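Local coordinates for protein transcriptional repressor (Vibrio fischeri, PDB 3KV1) that is a putative SorC-family transcriptional repressor that probably binds DNA and, through the sugar-binding domain described here, a carbohydrate ligand, at residues F195-G199 / M238-T243; I156-E161 / K233-I237; A179-I185 / A202-M206. All coordinates share one frame; numbering follows the deposited sequence. Where two conformers were deposited one is given.

Overall arrangement
Interactions 1 and 2 share helix 234-242 and dock it on the central sheet: its N-terminal half against strand 151-158, its C-terminal half against the end of strand 193-196. Their centres are about 10 Å apart and their apolar parts merge where the Phe-195 ring meets Ile-156. Interaction 1 is the most buried and packs a ring and a glycine-lined turn on helix backbone, with a single arginine bond on its solvent side. Interaction 2 changes from apolar to ionic as it leaves the sheet. Interaction 3, farther from the chain centre, joins a helix end to a loop without any direct hydrogen bond; Met-159 of interaction 2 packs against its Ala-179, Ile-185 and Met-206.

Interaction 1 of 3, residues F195-G199 / M238-T243; sequences FKLDG and MGALRT
The ring of Phe-195 lies tight against one turn of helix 234-242. Ala-240 CA sits 3.7 Å above one ring face, offset toward the rim, while Phe-195 CE2 comes within 3.2 Å of Ala-240 N. With chi1 at 49°, CG stands between the backbone N and the carbonyl carbon, bringing the ring over the helix backbone. Gly-239 and Gly-199 have no side chains to hold the chains apart: Leu-197 CA and Gly-239 CA are 4.2 Å from each other, and Gly-199 CA approaches Gly-239 O in a CA-H...O contact. Thr-243 OG1 donates to Ala-240 O at 2.7 Å, leaving its CG2 to face Phe-195 CB and Gly-199 O.

The solvent side is looser. There Arg-242 NH1 donates almost straight (164°) to Leu-197 O at 3.0 Å; the oxygen lies near the guanidinium plane, but the donor stands above the carbonyl plane. CG of selenomethionine Met-238, in the conformer given, stands 3.6 Å above the centre of the Arg-242 guanidinium. Asp-198, in the type I turn 196-199, faces outward; its OD1 hydrogen-bonds Thr-200 OG1.

Beyond the CZ end of the ring, and against Ala-240 CB, lies Ile-156 of strand 151-158; helices 10-20 and 253-264 pack on Met-238.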
loop_
_atom_site.group_PDB
_atom_site.type_symbol
_atom_site.label_atom_id
_atom_site.label_comp_id
_atom_site.label_asym_id
_atom_site.label_seq_id
_atom_site.Cartn_x
_atom_site.Cartn_y
_atom_site.Cartn_z
ATOM N N PHE A 195 8.015 24.597 -4.765
ATOM C CA PHE A 195 7.700 26.012 -4.936
ATOM C C PHE A 195 8.943 26.906 -4.913
ATOM O O PHE A 195 10.014 26.501 -4.430
ATOM C CB PHE A 195 6.761 26.437 -3.818
ATOM C CG PHE A 195 7.234 26.027 -2.455
ATOM C CD1 PHE A 195 6.803 24.821 -1.881
ATOM C CD2 PHE A 195 8.134 26.827 -1.750
ATOM C CE1 PHE A 195 7.244 24.425 -0.637
ATOM C CE2 PHE A 195 8.585 26.435 -0.492
ATOM C CZ PHE A 195 8.133 25.218 0.076
ATOM N N LYS A 196 8.778 28.148 -5.380
ATOM C CA LYS A 196 9.840 29.140 -5.357
ATOM C C LYS A 196 9.697 29.999 -4.118
ATOM O O LYS A 196 8.704 29.903 -3.372
ATOM C CB LYS A 196 9.770 30.020 -6.610
ATOM C CG LYS A 196 9.677 29.214 -7.874
ATOM C CD LYS A 196 9.882 30.069 -9.116
ATOM C CE LYS A 196 9.179 31.412 -8.994
ATOM N NZ LYS A 196 9.447 32.315 -10.167
ATOM N N LEU A 197 10.695 30.830 -3.878
ATOM C CA LEU A 197 10.664 31.655 -2.670
ATOM C C LEU A 197 9.483 32.630 -2.660
ATOM O O LEU A 197 8.965 32.962 -1.584
ATOM C CB LEU A 197 11.999 32.373 -2.464
ATOM C CG LEU A 197 12.104 33.285 -1.234
ATOM C CD1 LEU A 197 11.893 32.549 0.073
ATOM C CD2 LEU A 197 13.477 33.988 -1.261
ATOM N N ASP A 198 9.026 33.036 -3.848
ATOM C CA ASP A 198 7.890 33.954 -3.959
ATOM C C ASP A 198 6.518 33.242 -3.910
ATOM O O ASP A 198 5.468 33.892 -3.995
ATOM C CB ASP A 198 8.010 34.877 -5.195
ATOM C CG ASP A 198 7.838 34.145 -6.515
ATOM O OD1 ASP A 198 7.513 32.934 -6.539
ATOM O OD2 ASP A 198 8.021 34.789 -7.563
ATOM N N GLY A 199 6.528 31.915 -3.765
ATOM C CA GLY A 199 5.297 31.169 -3.568
ATOM C C GLY A 199 4.613 30.720 -4.847
ATOM O O GLY A 199 3.559 30.095 -4.813
HETATM N N MSE A 238 8.950 30.060 4.332
HETATM C CA MSE A 238 8.440 31.316 3.781
HETATM C C MSE A 238 7.840 31.091 2.402
HETATM O O MSE A 238 6.728 31.542 2.122
HETATM C CB MSE A 238 9.525 32.394 3.722
HETATM C CG MSE A 238 8.953 33.806 3.515
HETATM SE SE MSE A 238 7.990 34.479 5.129
HETATM C CE MSE A 238 7.206 36.129 4.375
ATOM N N GLY A 239 8.572 30.385 1.542
ATOM C CA GLY A 239 8.082 30.024 0.212
ATOM C C GLY A 239 6.740 29.301 0.296
ATOM O O GLY A 239 5.796 29.598 -0.448
ATOM N N ALA A 240 6.659 28.335 1.203
ATOM C CA ALA A 240 5.446 27.555 1.359
ATOM C C ALA A 240 4.260 28.420 1.801
ATOM O O ALA A 240 3.167 28.274 1.274
ATOM C CB ALA A 240 5.681 26.396 2.347
ATOM N N LEU A 241 4.489 29.306 2.771
ATOM C CA LEU A 241 3.433 30.210 3.203
ATOM C C LEU A 241 2.976 31.087 2.053
ATOM O O LEU A 241 1.787 31.339 1.912
ATOM C CB LEU A 241 3.886 31.057 4.387
ATOM C CG LEU A 241 3.907 30.261 5.689
ATOM C CD1 LEU A 241 4.672 31.102 6.707
ATOM C CD2 LEU A 241 2.501 29.899 6.187
ATOM N N ARG A 242 3.909 31.492 1.199
ATOM C CA ARG A 242 3.549 32.368 0.090
ATOM C C ARG A 242 2.675 31.699 -0.962
ATOM O O ARG A 242 2.018 32.411 -1.731
ATOM C CB ARG A 242 4.797 33.033 -0.527
ATOM C CG ARG A 242 5.345 34.072 0.449
ATOM C CD ARG A 242 6.625 34.659 -0.085
ATOM N NE ARG A 242 7.133 35.749 0.764
ATOM C CZ ARG A 242 8.414 36.086 0.834
ATOM N NH1 ARG A 242 9.314 35.427 0.109
ATOM N NH2 ARG A 242 8.803 37.090 1.622
ATOM N N THR A 243 2.613 30.357 -0.984
ATOM C CA THR A 243 1.779 29.690 -1.990
ATOM C C THR A 243 0.324 29.922 -1.690
ATOM O O THR A 243 -0.517 29.758 -2.560
ATOM C CB THR A 243 1.917 28.158 -1.985
ATOM O OG1 THR A 243 1.456 27.653 -0.722
ATOM C CG2 THR A 243 3.342 27.749 -2.235
#

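Interaction 2 of 3, residues I156-E161 / K233-I237; sequences IGDMDE and KALSI
The carboxylate of Asp-158, in the one conformer described of two deposited, has the side chain of Lys-233 over one face: CE stands 3.6 Å from Asp-158 CG, about equally far from both oxygens. The carboxylate of Glu-161 is also met from above rather than at its edge, with Lys-233 NZ donating to Glu-161 OE1 at 2.6 Å from a position 41° out of the plane. Both acids belong to the end of strand 151-158 and the short helix after it; Lys-233 is the N-cap residue of helix 234-242, the connecting helix of a beta-alpha-beta crossover between parallel strands 223-227 and 248-252.

The lysine runs extended from CG to NZ, crossing the two acids at about a right angle, its methylenes over Asp-158 and its ammonium beyond. Asp-158 OD2 is a long salt-bridge partner of Lys-233 NZ at 3.8 Å, and a water connects the same two atoms. Glu-230 adds a further salt bridge, so two carboxylates and, at longer range, that of Asp-158 lie round one ammonium, which would probably help keep it protonated. Asp-158 is itself an N-cap, accepting a weak bond from Glu-161 N, and thus ties the short helix to the network. A glycerol, probably from the crystallisation liquor, lies about 4 Å from the Glu-161 side chain; such a molecule may mark a pocket.

Between the charged and apolar parts stands Ser-236, its OG 3.5 Å from Asp-158 CB and hydrogen-bonded to Val-186 O of strand 185-189. Deeper in, Ile-156 and Ile-237 cross at about a right angle, Ile-156 CD1 meeting Ile-237 CG2 at 4.1 Å. The methyl CG2 of Ile-156 rests 3.6 Å from Ser-236 O.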
loop_
_atom_site.group_PDB
_atom_site.type_symbol
_atom_site.label_atom_id
_atom_site.label_comp_id
_atom_site.label_asym_id
_atom_site.label_seq_id
_atom_site.Cartn_x
_atom_site.Cartn_y
_atom_site.Cartn_z
ATOM N N ILE A 156 7.083 20.657 5.364
ATOM C CA ILE A 156 7.693 21.558 4.384
ATOM C C ILE A 156 9.171 21.185 4.364
ATOM O O ILE A 156 9.853 21.287 5.396
ATOM C CB ILE A 156 7.562 23.030 4.805
ATOM C CG1 ILE A 156 6.082 23.388 5.008
ATOM C CG2 ILE A 156 8.267 23.962 3.749
ATOM C CD1 ILE A 156 5.856 24.763 5.715
ATOM N N GLY A 157 9.669 20.746 3.220
ATOM C CA GLY A 157 11.033 20.246 3.178
ATOM C C GLY A 157 11.932 21.231 2.470
ATOM O O GLY A 157 11.451 22.080 1.717
ATOM N N ASP A 158 13.234 21.155 2.730
ATOM C CA ASP A 158 14.174 21.935 1.928
ATOM C C ASP A 158 14.774 21.024 0.854
ATOM O O ASP A 158 14.632 19.798 0.922
ATOM C CB ASP A 158 15.249 22.598 2.797
ATOM C CG ASP A 158 16.342 21.632 3.231
ATOM O OD1 ASP A 158 17.437 22.118 3.579
ATOM O OD2 ASP A 158 16.107 20.403 3.237
HETATM N N MSE A 159 15.410 21.612 -0.158
HETATM C CA MSE A 159 15.871 20.824 -1.299
HETATM C C MSE A 159 16.666 19.606 -0.805
HETATM O O MSE A 159 16.536 18.500 -1.351
HETATM C CB MSE A 159 16.683 21.669 -2.292
HETATM C CG MSE A 159 15.819 22.490 -3.241
HETATM SE SE MSE A 159 14.875 21.341 -4.516
HETATM C CE MSE A 159 16.311 21.172 -5.828
ATOM N N ASP A 160 17.439 19.819 0.255
ATOM C CA ASP A 160 18.322 18.802 0.808
ATOM C C ASP A 160 17.560 17.621 1.420
ATOM O O ASP A 160 18.114 16.531 1.571
ATOM C CB ASP A 160 19.269 19.431 1.841
ATOM C CG ASP A 160 19.850 20.775 1.376
ATOM O OD1 ASP A 160 21.079 20.963 1.497
ATOM O OD2 ASP A 160 19.079 21.644 0.898
ATOM N N GLU A 161 16.292 17.839 1.767
ATOM C CA GLU A 161 15.438 16.787 2.283
ATOM C C GLU A 161 14.934 15.904 1.144
ATOM O O GLU A 161 14.562 14.750 1.360
ATOM C CB GLU A 161 14.246 17.393 3.012
ATOM C CG GLU A 161 14.019 16.821 4.379
ATOM C CD GLU A 161 13.042 17.646 5.176
ATOM O OE1 GLU A 161 13.361 18.827 5.468
ATOM O OE2 GLU A 161 11.952 17.114 5.490
ATOM N N LYS A 233 15.724 26.414 7.893
ATOM C CA LYS A 233 14.916 26.146 6.692
ATOM C C LYS A 233 13.820 27.206 6.544
ATOM O O LYS A 233 12.846 27.037 5.834
ATOM C CB LYS A 233 14.340 24.724 6.735
ATOM C CG LYS A 233 15.433 23.668 6.755
ATOM C CD LYS A 233 14.848 22.268 6.665
ATOM C CE LYS A 233 15.937 21.199 6.807
ATOM N NZ LYS A 233 15.316 19.825 6.915
ATOM N N ALA A 234 14.026 28.347 7.196
ATOM C CA ALA A 234 13.029 29.408 7.142
ATOM C C ALA A 234 12.722 29.884 5.716
ATOM O O ALA A 234 11.591 30.257 5.436
ATOM C CB ALA A 234 13.450 30.592 8.036
ATOM N N LEU A 235 13.698 29.900 4.807
ATOM C CA LEU A 235 13.353 30.283 3.429
ATOM C C LEU A 235 12.318 29.345 2.783
ATOM O O LEU A 235 11.396 29.788 2.053
ATOM C CB LEU A 235 14.603 30.367 2.559
ATOM C CG LEU A 235 15.586 31.481 2.911
ATOM C CD1 LEU A 235 16.457 31.744 1.691
ATOM C CD2 LEU A 235 14.861 32.762 3.332
ATOM N N SER A 236 12.465 28.043 3.015
ATOM C CA SER A 236 11.493 27.086 2.500
ATOM C C SER A 236 10.123 27.295 3.113
ATOM O O SER A 236 9.105 27.165 2.431
ATOM C CB SER A 236 11.959 25.651 2.778
ATOM O OG SER A 236 13.244 25.464 2.197
ATOM N N ILE A 237 10.094 27.589 4.409
ATOM C CA ILE A 237 8.824 27.757 5.108
ATOM C C ILE A 237 8.145 29.025 4.585
ATOM O O ILE A 237 6.915 29.033 4.385
ATOM C CB ILE A 237 8.992 27.848 6.637
ATOM C CG1 ILE A 237 9.625 26.552 7.165
ATOM C CG2 ILE A 237 7.636 28.084 7.304
ATOM C CD1 ILE A 237 10.150 26.673 8.627
HETATM O O HOH W 1 17.487 18.583 5.064
#

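Interaction 3 of 3, residues A179-I185 / A202-M206; sequences ARLNDGI and ADTLM
Ile-185 and Thr-204 cross at about a right angle where the chain leaving helix 173-181 meets a loop built round an ST turn. In that turn Thr-204 OG1 accepts from Met-206 N at 3.1 Å and 166°. OG1 lies opposite its own backbone N (chi1 170°), and this turns it toward helix 173-181, 3.7 Å from Ala-179 CB.

The apolar contacts carry the join. Ile-185 CD1 touches both Thr-204 CG2 (3.9 Å) and Ala-202 CB; the second approach looks very tight, but Ala-202 is poorly ordered and little should be read into it. Ala-179 CB meets CG of the selenomethionine Met-206 at 3.5 Å, in the conformer given. Phe-194 of strand 193-196 and Phe-176 of helix 173-181 also pack on Met-206.

No direct hydrogen bond spans the two segments. Asp-183 CG packs 3.6 Å from Asp-203 O, and a water 2.9 Å from Asp-183 OD1 and near Asp-203 OD1 links the two like-charged carboxylates; it has more acceptors in reach than protons to give, and Asp-203 is poorly ordered. Past the turn at Gly-184, with positive phi (73°), Ile-185 N donates back to Ala-179 O at 3.1 Å.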
loop_
_atom_site.group_PDB
_atom_site.type_symbol
_atom_site.label_atom_id
_atom_site.label_comp_id
_atom_site.label_asym_id
_atom_site.label_seq_id
_atom_site.Cartn_x
_atom_site.Cartn_y
_atom_site.Cartn_z
ATOM N N ALA A 179 17.287 22.431 -10.775
ATOM C CA ALA A 179 15.956 22.748 -10.238
ATOM C C ALA A 179 16.018 23.941 -9.277
ATOM O O ALA A 179 15.175 24.844 -9.297
ATOM C CB ALA A 179 15.361 21.516 -9.517
ATOM N N ARG A 180 17.037 23.949 -8.435
ATOM C CA ARG A 180 17.243 25.078 -7.531
ATOM C C ARG A 180 17.702 26.335 -8.252
ATOM O O ARG A 180 17.168 27.427 -8.026
ATOM C CB ARG A 180 18.258 24.712 -6.445
ATOM C CG ARG A 180 18.512 25.862 -5.451
ATOM C CD ARG A 180 19.452 25.438 -4.329
ATOM N NE ARG A 180 19.493 26.418 -3.241
ATOM C CZ ARG A 180 18.571 26.513 -2.279
ATOM N NH1 ARG A 180 17.521 25.700 -2.278
ATOM N NH2 ARG A 180 18.689 27.437 -1.319
ATOM N N LEU A 181 18.719 26.196 -9.097
ATOM C CA LEU A 181 19.373 27.354 -9.681
ATOM C C LEU A 181 18.600 27.960 -10.858
ATOM O O LEU A 181 18.460 29.180 -10.944
ATOM C CB LEU A 181 20.815 27.008 -10.085
ATOM C CG LEU A 181 21.902 27.172 -9.008
ATOM C CD1 LEU A 181 22.307 28.636 -8.838
ATOM C CD2 LEU A 181 21.482 26.587 -7.663
ATOM N N ASN A 182 18.126 27.117 -11.775
ATOM C CA ASN A 182 17.438 27.604 -12.967
ATOM C C ASN A 182 15.978 27.880 -12.669
ATOM O O ASN A 182 15.428 28.898 -13.069
ATOM C CB ASN A 182 17.497 26.552 -14.088
ATOM C CG ASN A 182 18.879 26.430 -14.704
ATOM O OD1 ASN A 182 19.699 27.320 -14.560
ATOM N ND2 ASN A 182 19.135 25.318 -15.397
ATOM N N ASP A 183 15.347 26.945 -11.974
ATOM C CA ASP A 183 13.911 27.027 -11.752
ATOM C C ASP A 183 13.493 27.637 -10.432
ATOM O O ASP A 183 12.293 27.855 -10.195
ATOM C CB ASP A 183 13.301 25.674 -12.007
ATOM C CG ASP A 183 13.577 25.202 -13.450
ATOM O OD1 ASP A 183 13.512 26.044 -14.381
ATOM O OD2 ASP A 183 13.899 24.018 -13.654
ATOM N N GLY A 184 14.482 27.895 -9.573
ATOM C CA GLY A 184 14.258 28.646 -8.349
ATOM C C GLY A 184 13.506 27.907 -7.246
ATOM O O GLY A 184 12.953 28.540 -6.344
ATOM N N ILE A 185 13.493 26.575 -7.304
ATOM C CA ILE A 185 12.824 25.783 -6.256
ATOM C C ILE A 185 13.570 25.942 -4.941
ATOM O O ILE A 185 14.800 25.759 -4.868
ATOM C CB ILE A 185 12.801 24.290 -6.641
ATOM C CG1 ILE A 185 12.085 24.131 -7.974
ATOM C CG2 ILE A 185 12.168 23.447 -5.508
ATOM C CD1 ILE A 185 10.684 24.745 -8.006
ATOM N N ALA A 202 6.905 26.657 -9.635
ATOM C CA ALA A 202 7.864 26.701 -10.713
ATOM C C ALA A 202 7.674 25.457 -11.544
ATOM O O ALA A 202 7.647 24.353 -11.012
ATOM C CB ALA A 202 9.277 26.771 -10.178
ATOM N N ASP A 203 7.506 25.641 -12.844
ATOM C CA ASP A 203 7.684 24.536 -13.757
ATOM C C ASP A 203 9.067 23.983 -13.452
ATOM O O ASP A 203 10.078 24.618 -13.741
ATOM C CB ASP A 203 7.584 24.998 -15.223
ATOM C CG ASP A 203 8.421 26.248 -15.514
ATOM O OD1 ASP A 203 8.751 26.997 -14.565
ATOM O OD2 ASP A 203 8.738 26.488 -16.702
ATOM N N THR A 204 9.124 22.823 -12.816
ATOM C CA THR A 204 10.413 22.180 -12.617
ATOM C C THR A 204 10.337 20.733 -13.121
ATOM O O THR A 204 9.279 20.105 -13.065
ATOM C CB THR A 204 10.825 22.207 -11.131
ATOM O OG1 THR A 204 11.977 21.378 -10.940
ATOM C CG2 THR A 204 9.688 21.716 -10.229
ATOM N N LEU A 205 11.462 20.221 -13.614
ATOM C CA LEU A 205 11.537 18.802 -14.009
ATOM C C LEU A 205 11.248 17.870 -12.846
ATOM O O LEU A 205 10.839 16.721 -13.065
ATOM C CB LEU A 205 12.944 18.473 -14.546
ATOM C CG LEU A 205 13.415 19.070 -15.863
ATOM C CD1 LEU A 205 14.792 18.496 -16.221
ATOM C CD2 LEU A 205 12.419 18.802 -16.983
HETATM N N MSE A 206 11.481 18.357 -11.627
HETATM C CA MSE A 206 11.350 17.534 -10.422
HETATM C C MSE A 206 10.001 16.860 -10.309
HETATM O O MSE A 206 9.918 15.677 -10.019
HETATM C CB MSE A 206 11.567 18.372 -9.157
HETATM C CG MSE A 206 12.828 19.185 -9.173
HETATM SE SE MSE A 206 13.368 19.676 -7.346
HETATM C CE MSE A 206 13.538 17.827 -6.644
HETATM O O HOH W 2 11.158 27.760 -14.259
#